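Local coordinates for periplasmic solute binding protein (Pectobacterium atrosepticum, PDB 4RY1) that probably binds a sugar in the periplasm and delivers it to an ABC-type importer, as a bacterial family 1 solute-binding protein, at residues S114-S119 with T283-S288; I64-L69 with V364-E369. All coordinates share one frame; numbering follows the deposited sequence.

Interaction 1: residues S114-S119 with T283-S288; sequences SMTSRS and TSKPSS
Thr116 and Lys285 form a hydrogen-bonded antiparallel pair, each giving its N-H to the other's carbonyl oxygen: Thr116 N donates to Lys285 O at 2.9 Å, and Lys285 N returns the bond to Thr116 O. Arg118 N reaches Thr283 O, and a water just beyond joins Arg118 O to Thr283 N. Toward the other end Ser287 N donates to Ser114 O at 2.8 Å, where the chain turns its corner.

Two serine pairs add side-chain contacts. Ser117 OG meets Ser284 OG in a hydrogen bond of 2.7 Å; in both residues OG stands anti to the carbonyl carbon (chi1 -57° and -51°), which brings the hydroxyls together on one face of the sheet. Ser114 OG and Ser287 OG approach to 2.6 Å, and Ser114 OG also bonds to Asn323 O. On the face opposite the Ser117–Ser284 pair, Thr116 CG2 rests 3.7 Å from Ser287 CA, while its OG1 bonds to Asp250 OD1.

Met115 starts out away from the partner strand, but bends at chi2 and chi3, curling SD and CE back against Pro286; SD lies 4.0 Å from Pro286 CG, and CE sits against the Lys285 carbonyl carbon. Between the peptide bonds run short CA-H...O contacts, from Ser284 CA to Thr116 O at 3.1 Å and from Ser117 CA to Thr283 O. Trp249 packs against Thr116, Thr283 and Lys285, and forms a cation-pi pair with Arg118. This is an antiparallel strand pair, 107-123 with 284-292, in the buried middle of the chain, consistent with the strands that link the two lobes in periplasmic binding proteins.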
ATOM      1  N   SER A 114       7.038  -3.050   8.263  1.00 12.27           N
ATOM      2  CA  SER A 114       6.211  -2.010   8.861  1.00 12.13           C
ATOM      3  C   SER A 114       4.771  -2.334   8.518  1.00 12.25           C
ATOM      4  O   SER A 114       4.484  -2.995   7.505  1.00 12.34           O
ATOM      5  CB  SER A 114       6.575  -0.628   8.355  1.00 15.11           C
ATOM      6  OG  SER A 114       6.385  -0.530   6.986  1.00 16.73           O
ATOM      7  N   MET A 115       3.855  -1.838   9.341  1.00 11.55           N
ATOM      8  CA  MET A 115       2.447  -1.802   9.018  1.00 11.43           C
ATOM      9  C   MET A 115       2.187  -0.465   8.360  1.00 10.79           C
ATOM     10  O   MET A 115       2.898   0.517   8.617  1.00 14.20           O
ATOM     11  CB  MET A 115       1.585  -2.031  10.279  1.00 13.89           C
ATOM     12  CG  MET A 115       1.732  -3.444  10.874  1.00 13.91           C
ATOM     13  SD  MET A 115       1.346  -4.903   9.794  1.00 11.97           S
ATOM     14  CE  MET A 115      -0.421  -4.618   9.668  1.00 21.27           C
ATOM     15  N   THR A 116       1.154  -0.416   7.538  1.00 10.40           N
ATOM     16  CA  THR A 116       0.764   0.811   6.849  1.00 10.89           C
ATOM     17  C   THR A 116      -0.748   0.839   6.653  1.00 11.58           C
ATOM     18  O   THR A 116      -1.413  -0.206   6.674  1.00 13.50           O
ATOM     19  CB  THR A 116       1.512   0.953   5.502  1.00 11.94           C
ATOM     20  OG1 THR A 116       1.326   2.264   4.974  1.00 13.76           O
ATOM     21  CG2 THR A 116       1.050  -0.046   4.464  1.00 12.59           C
ATOM     22  N   SER A 117      -1.283   2.051   6.554  1.00 11.92           N
ATOM     23  CA  SER A 117      -2.710   2.293   6.392  1.00 11.70           C
ATOM     24  C   SER A 117      -2.925   3.258   5.262  1.00 12.04           C
ATOM     25  O   SER A 117      -2.068   4.117   5.000  1.00 12.00           O
ATOM     26  CB  SER A 117      -3.315   2.875   7.667  1.00 13.98           C
ATOM     27  OG  SER A 117      -3.095   2.025   8.776  1.00 13.80           O
ATOM     28  N   ARG A 118      -4.075   3.120   4.603  1.00 12.56           N
ATOM     29  CA  ARG A 118      -4.527   4.128   3.641  1.00 14.30           C
ATOM     30  C   ARG A 118      -5.024   5.372   4.400  1.00 13.98           C
ATOM     31  O   ARG A 118      -5.832   5.261   5.321  1.00 15.63           O
ATOM     32  CB  ARG A 118      -5.692   3.615   2.791  1.00 15.97           C
ATOM     33  CG  ARG A 118      -5.386   2.550   1.758  1.00 16.03           C
ATOM     34  CD  ARG A 118      -4.709   3.133   0.538  1.00 14.36           C
ATOM     35  NE  ARG A 118      -4.523   2.142  -0.521  1.00 13.50           N
ATOM     36  CZ  ARG A 118      -4.007   2.390  -1.713  1.00 12.67           C
ATOM     37  NH1 ARG A 118      -3.629   3.605  -2.064  1.00 12.79           N
ATOM     38  NH2 ARG A 118      -3.833   1.388  -2.564  1.00 14.86           N
ATOM     39  N   SER A 119      -4.569   6.552   4.004  1.00 12.06           N
ATOM     40  CA  SER A 119      -5.072   7.793   4.579  1.00 11.76           C
ATOM     41  C   SER A 119      -4.940   8.920   3.560  1.00 13.74           C
ATOM     42  O   SER A 119      -4.260   8.795   2.552  1.00 13.97           O
ATOM     43  CB  SER A 119      -4.396   8.090   5.910  1.00 14.78           C
ATOM     44  OG  SER A 119      -2.990   8.194   5.770  1.00 16.83           O
ATOM     45  N   THR A 283      -8.179   0.889   6.785  1.00 16.11           N
ATOM     46  CA  THR A 283      -7.619  -0.106   5.853  1.00 14.72           C
ATOM     47  C   THR A 283      -6.113  -0.165   6.050  1.00 17.11           C
ATOM     48  O   THR A 283      -5.402   0.797   5.782  1.00 14.13           O
ATOM     49  CB  THR A 283      -7.985   0.270   4.415  1.00 17.67           C
ATOM     50  OG1 THR A 283      -9.418   0.342   4.331  1.00 18.06           O
ATOM     51  CG2 THR A 283      -7.467  -0.744   3.402  1.00 18.29           C
ATOM     52  N   SER A 284      -5.661  -1.301   6.553  1.00 13.79           N
ATOM     53  CA  SER A 284      -4.267  -1.513   6.919  1.00 13.38           C
ATOM     54  C   SER A 284      -3.748  -2.860   6.463  1.00 14.37           C
ATOM     55  O   SER A 284      -4.502  -3.829   6.347  1.00 16.38           O
ATOM     56  CB  SER A 284      -4.060  -1.410   8.433  1.00 15.18           C
ATOM     57  OG  SER A 284      -4.608  -0.228   8.997  1.00 17.72           O
ATOM     58  N   LYS A 285      -2.436  -2.908   6.250  1.00 13.37           N
ATOM     59  CA  LYS A 285      -1.746  -4.158   5.892  1.00 13.29           C
ATOM     60  C   LYS A 285      -0.261  -3.968   6.093  1.00 12.46           C
ATOM     61  O   LYS A 285       0.205  -2.845   6.290  1.00 12.57           O
ATOM     62  CB  LYS A 285      -1.985  -4.525   4.434  1.00 14.38           C
ATOM     63  CG  LYS A 285      -1.314  -3.603   3.428  1.00 13.62           C
ATOM     64  CD  LYS A 285      -1.368  -4.148   2.014  1.00 14.43           C
ATOM     65  CE  LYS A 285      -0.476  -3.363   1.075  1.00 15.84           C
ATOM     66  NZ  LYS A 285      -0.373  -4.004  -0.279  1.00 18.35           N
ATOM     67  N   PRO A 286       0.511  -5.060   6.053  1.00 11.22           N
ATOM     68  CA  PRO A 286       1.966  -4.854   6.023  1.00 10.93           C
ATOM     69  C   PRO A 286       2.389  -4.084   4.806  1.00 12.05           C
ATOM     70  O   PRO A 286       1.926  -4.383   3.705  1.00 13.24           O
ATOM     71  CB  PRO A 286       2.529  -6.276   5.968  1.00 12.86           C
ATOM     72  CG  PRO A 286       1.444  -7.145   6.519  1.00 14.80           C
ATOM     73  CD  PRO A 286       0.181  -6.485   6.030  1.00 13.45           C
ATOM     74  N   SER A 287       3.302  -3.136   4.961  1.00 11.76           N
ATOM     75  CA  SER A 287       3.790  -2.404   3.791  1.00 12.04           C
ATOM     76  C   SER A 287       4.607  -3.305   2.866  1.00 12.29           C
ATOM     77  O   SER A 287       4.660  -3.077   1.665  1.00 13.11           O
ATOM     78  CB  SER A 287       4.658  -1.219   4.191  1.00 13.47           C
ATOM     79  OG  SER A 287       5.917  -1.637   4.689  1.00 16.47           O
ATOM     80  N   SER A 288       5.250  -4.291   3.480  0.50 11.46           N
ATOM     81  CA  SER A 288       6.086  -5.300   2.837  0.50 11.57           C
ATOM     82  C   SER A 288       6.561  -6.236   3.932  0.50  9.98           C
ATOM     83  O   SER A 288       6.466  -5.910   5.125  0.50 11.00           O
ATOM     84  CB  SER A 288       7.282  -4.686   2.103  0.50 12.32           C
ATOM     85  OG  SER A 288       6.938  -4.314   0.762  0.50 11.56           O
TER
HETATM   86  O   HOH W   1      -7.988   3.601   5.879  1.00 20.56           O

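Interaction 2: residues I64-L69 with V364-E369; sequences IDWNWL and VSPFME
An ST turn leading into a short 3-10 segment, 366-368, presents Pro366 to the Trp66 ring in the loop after strand 61-64. Ser365 OG closes the turn by accepting from Phe367 N at 3.1 Å, and also bonds to Glu190 OE2. Pro366 lays CB over one face of the six-membered ring, a CH-pi contact 4.0 Å from the centroid and 19° off the normal, offset toward the rim. CD of the same proline sits 3.7 Å from Trp66 CH2, while Val364 O lies in the ring plane at the edge, 3.6 Å from that carbon. Trp66 NE1 bonds to Thr101 O. The loop between strand 61-64 and helix 69-74 thus meets the one before helix 371-385, close to a glycerol, probably from the crystallisation liquor, that hydrogen-bonds Asp65 OD1. Beside the tryptophan, Asn67 and Glu369 cross at about a right angle without a direct hydrogen bond, Asn67 ND2 standing 3.6 Å from Glu369 OE1; Lys285 NZ hydrogen-bonds Asn67 OD1 and makes a salt bridge to Glu369 OE1. One water lies within hydrogen-bonding distance of Asn67 O and Pro366 O; another accepts from Asn67 ND2 at 2.9 Å and lies close to Glu369 O.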
ATOM      1  N   ILE A  64       8.917  -8.853  -0.133  1.00 10.58           N
ATOM      2  CA  ILE A  64       7.712  -9.250  -0.820  1.00 11.05           C
ATOM      3  C   ILE A  64       6.547  -8.403  -0.338  1.00 11.33           C
ATOM      4  O   ILE A  64       6.561  -7.883   0.774  1.00 11.98           O
ATOM      5  CB  ILE A  64       7.371 -10.735  -0.637  1.00 13.35           C
ATOM      6  CG1 ILE A  64       7.147 -11.079   0.838  1.00 13.62           C
ATOM      7  CG2 ILE A  64       8.425 -11.638  -1.279  1.00 15.70           C
ATOM      8  CD1 ILE A  64       6.529 -12.451   1.041  1.00 17.48           C
ATOM      9  N   ASP A  65       5.562  -8.218  -1.195  1.00 12.02           N
ATOM     10  CA  ASP A  65       4.300  -7.631  -0.789  1.00 12.55           C
ATOM     11  C   ASP A  65       3.424  -8.693  -0.114  1.00 12.41           C
ATOM     12  O   ASP A  65       3.395  -9.864  -0.524  1.00 12.26           O
ATOM     13  CB  ASP A  65       3.586  -6.975  -1.985  1.00 13.16           C
ATOM     14  CG  ASP A  65       3.524  -5.439  -1.923  1.00 22.51           C
ATOM     15  OD1 ASP A  65       3.985  -4.783  -0.968  1.00 19.69           O
ATOM     16  OD2 ASP A  65       3.001  -4.869  -2.884  1.00 28.32           O
ATOM     17  N   TRP A  66       2.676  -8.263   0.904  1.00 11.95           N
ATOM     18  CA  TRP A  66       1.744  -9.154   1.623  1.00 12.93           C
ATOM     19  C   TRP A  66       0.737  -9.823   0.690  1.00 11.97           C
ATOM     20  O   TRP A  66       0.378 -10.998   0.854  1.00 13.49           O
ATOM     21  CB  TRP A  66       1.049  -8.360   2.729  1.00 17.43           C
ATOM     22  CG  TRP A  66      -0.151  -8.976   3.347  1.00 14.40           C
ATOM     23  CD1 TRP A  66      -0.180  -9.899   4.346  1.00 15.50           C
ATOM     24  CD2 TRP A  66      -1.502  -8.647   3.053  1.00 14.63           C
ATOM     25  NE1 TRP A  66      -1.484 -10.185   4.673  1.00 16.81           N
ATOM     26  CE2 TRP A  66      -2.308  -9.410   3.898  1.00 15.12           C
ATOM     27  CE3 TRP A  66      -2.110  -7.763   2.154  1.00 18.20           C
ATOM     28  CZ2 TRP A  66      -3.690  -9.317   3.878  1.00 19.18           C
ATOM     29  CZ3 TRP A  66      -3.477  -7.672   2.140  1.00 18.57           C
ATOM     30  CH2 TRP A  66      -4.248  -8.443   2.993  1.00 20.42           C
ATOM     31  N   ASN A  67       0.281  -9.078  -0.292  1.00 12.85           N
ATOM     32  CA  ASN A  67      -0.731  -9.590  -1.208  1.00 14.53           C
ATOM     33  C   ASN A  67      -0.189 -10.573  -2.229  1.00 14.33           C
ATOM     34  O   ASN A  67      -0.971 -11.101  -3.034  1.00 15.85           O
ATOM     35  CB  ASN A  67      -1.434  -8.418  -1.862  1.00 18.65           C
ATOM     36  CG  ASN A  67      -0.479  -7.364  -2.310  1.00 22.03           C
ATOM     37  OD1 ASN A  67       0.168  -6.681  -1.476  1.00 24.09           O
ATOM     38  ND2 ASN A  67      -0.365  -7.202  -3.593  1.00 23.47           N
ATOM     39  N   TRP A  68       1.114 -10.864  -2.158  1.00 12.96           N
ATOM     40  CA  TRP A  68       1.722 -11.929  -2.968  1.00 11.96           C
ATOM     41  C   TRP A  68       1.703 -13.275  -2.266  1.00 12.68           C
ATOM     42  O   TRP A  68       2.042 -14.301  -2.880  1.00 14.21           O
ATOM     43  CB  TRP A  68       3.154 -11.618  -3.386  1.00 12.89           C
ATOM     44  CG  TRP A  68       3.324 -10.343  -4.134  1.00 12.46           C
ATOM     45  CD1 TRP A  68       2.354  -9.551  -4.698  1.00 14.38           C
ATOM     46  CD2 TRP A  68       4.560  -9.682  -4.357  1.00 12.74           C
ATOM     47  NE1 TRP A  68       2.923  -8.446  -5.259  1.00 15.76           N
ATOM     48  CE2 TRP A  68       4.281  -8.512  -5.087  1.00 13.34           C
ATOM     49  CE3 TRP A  68       5.894  -9.983  -4.041  1.00 13.04           C
ATOM     50  CZ2 TRP A  68       5.280  -7.617  -5.471  1.00 15.38           C
ATOM     51  CZ3 TRP A  68       6.887  -9.096  -4.443  1.00 13.63           C
ATOM     52  CH2 TRP A  68       6.572  -7.926  -5.130  1.00 14.92           C
ATOM     53  N   LEU A  69       1.307 -13.306  -1.005  1.00 12.76           N
ATOM     54  CA  LEU A  69       1.283 -14.568  -0.275  1.00 13.82           C
ATOM     55  C   LEU A  69       0.298 -15.597  -0.861  1.00 13.91           C
ATOM     56  O   LEU A  69       0.595 -16.793  -0.842  1.00 13.56           O
ATOM     57  CB  LEU A  69       1.071 -14.372   1.224  1.00 14.96           C
ATOM     58  CG  LEU A  69       2.242 -13.737   1.968  1.00 14.22           C
ATOM     59  CD1 LEU A  69       1.901 -13.619   3.446  1.00 16.23           C
ATOM     60  CD2 LEU A  69       3.525 -14.533   1.797  1.00 14.05           C
ATOM     61  N   VAL A 364      -9.483  -7.055   5.493  1.00 19.61           N
ATOM     62  CA  VAL A 364      -8.934  -6.690   4.199  1.00 17.10           C
ATOM     63  C   VAL A 364      -8.406  -7.991   3.584  1.00 16.85           C
ATOM     64  O   VAL A 364      -7.603  -8.695   4.210  1.00 19.91           O
ATOM     65  CB  VAL A 364      -7.805  -5.644   4.355  1.00 20.91           C
ATOM     66  CG1 VAL A 364      -7.169  -5.310   3.013  1.00 22.53           C
ATOM     67  CG2 VAL A 364      -8.347  -4.390   5.046  1.00 36.14           C
ATOM     68  N   SER A 365      -8.882  -8.311   2.386  1.00 16.88           N
ATOM     69  CA  SER A 365      -8.480  -9.509   1.672  1.00 16.37           C
ATOM     70  C   SER A 365      -7.317  -9.192   0.765  1.00 15.29           C
ATOM     71  O   SER A 365      -7.350  -8.189   0.042  1.00 17.22           O
ATOM     72  CB  SER A 365      -9.619 -10.017   0.798  1.00 17.29           C
ATOM     73  OG  SER A 365      -9.201 -11.164   0.107  1.00 16.23           O
ATOM     74  N   PRO A 366      -6.292 -10.055   0.753  1.00 15.03           N
ATOM     75  CA  PRO A 366      -5.232  -9.801  -0.224  1.00 14.16           C
ATOM     76  C   PRO A 366      -5.739  -9.864  -1.671  1.00 14.78           C
ATOM     77  O   PRO A 366      -5.085  -9.329  -2.596  1.00 15.09           O
ATOM     78  CB  PRO A 366      -4.236 -10.918   0.072  1.00 13.71           C
ATOM     79  CG  PRO A 366      -5.044 -12.021   0.671  1.00 16.13           C
ATOM     80  CD  PRO A 366      -6.060 -11.302   1.511  1.00 15.47           C
ATOM     81  N   PHE A 367      -6.870 -10.543  -1.875  1.00 14.90           N
ATOM     82  CA  PHE A 367      -7.394 -10.708  -3.229  1.00 16.76           C
ATOM     83  C   PHE A 367      -7.973  -9.434  -3.822  1.00 16.14           C
ATOM     84  O   PHE A 367      -8.100  -9.337  -5.038  1.00 17.64           O
ATOM     85  CB  PHE A 367      -8.401 -11.850  -3.262  1.00 15.40           C
ATOM     86  CG  PHE A 367      -7.781 -13.167  -2.908  1.00 15.24           C
ATOM     87  CD1 PHE A 367      -6.906 -13.796  -3.784  1.00 16.26           C
ATOM     88  CD2 PHE A 367      -8.033 -13.757  -1.690  1.00 16.83           C
ATOM     89  CE1 PHE A 367      -6.287 -14.983  -3.438  1.00 17.13           C
ATOM     90  CE2 PHE A 367      -7.445 -14.953  -1.349  1.00 15.09           C
ATOM     91  CZ  PHE A 367      -6.569 -15.571  -2.222  1.00 16.65           C
ATOM     92  N   MET A 368      -8.298  -8.458  -2.972  1.00 16.53           N
ATOM     93  CA  MET A 368      -8.716  -7.134  -3.467  0.50 15.69           C
ATOM     94  C   MET A 368      -7.612  -6.469  -4.292  1.00 16.82           C
ATOM     95  O   MET A 368      -7.901  -5.650  -5.185  1.00 17.05           O
ATOM     96  CB  MET A 368      -9.238  -6.235  -2.332  0.50 16.86           C
ATOM     97  CG  MET A 368      -8.217  -5.395  -1.565  0.50 18.79           C
ATOM     98  SD  MET A 368      -8.943  -4.131  -0.480  0.50 16.90           S
ATOM     99  CE  MET A 368     -10.030  -3.425  -1.698  0.50 14.21           C
ATOM    100  N   GLU A 369      -6.360  -6.842  -4.016  0.50 14.48           N
ATOM    101  CA  GLU A 369      -5.205  -6.334  -4.782  0.50 15.59           C
ATOM    102  C   GLU A 369      -4.734  -7.261  -5.909  0.50 15.68           C
ATOM    103  O   GLU A 369      -3.682  -7.026  -6.499  0.50 16.54           O
ATOM    104  CB  GLU A 369      -4.041  -6.005  -3.854  0.50 15.07           C
ATOM    105  CG  GLU A 369      -4.455  -5.094  -2.716  0.50 17.38           C
ATOM    106  CD  GLU A 369      -3.339  -4.194  -2.234  0.50 26.97           C
ATOM    107  OE1 GLU A 369      -2.233  -4.224  -2.811  0.50 14.52           O
ATOM    108  OE2 GLU A 369      -3.575  -3.442  -1.267  0.50 25.11           O
TER
HETATM  109  O   HOH W   2      -3.595 -10.765  -4.494  1.00 20.03           O
HETATM  110  O   HOH W   3      -1.708  -8.867  -5.587  1.00 26.39           O

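In the fold
From the N terminus the chain first runs through 64-69, the loop between strand 61-64 and helix 69-74, and, after three short helices, enters strand 107-123, which supplies 114-119. After a long excursion of helices, short strands and loops it returns at 283-288, closing interaction 1 within the mixed sheet. It then continues through several helices to 364-369, just before helix 371-385, where interaction 2 closes a still wider loop with interaction 1 nested inside. The two centres are about 11 Å apart. Lys285 of interaction 1 is anchored by both segments of interaction 2, tying the central strands to both loops.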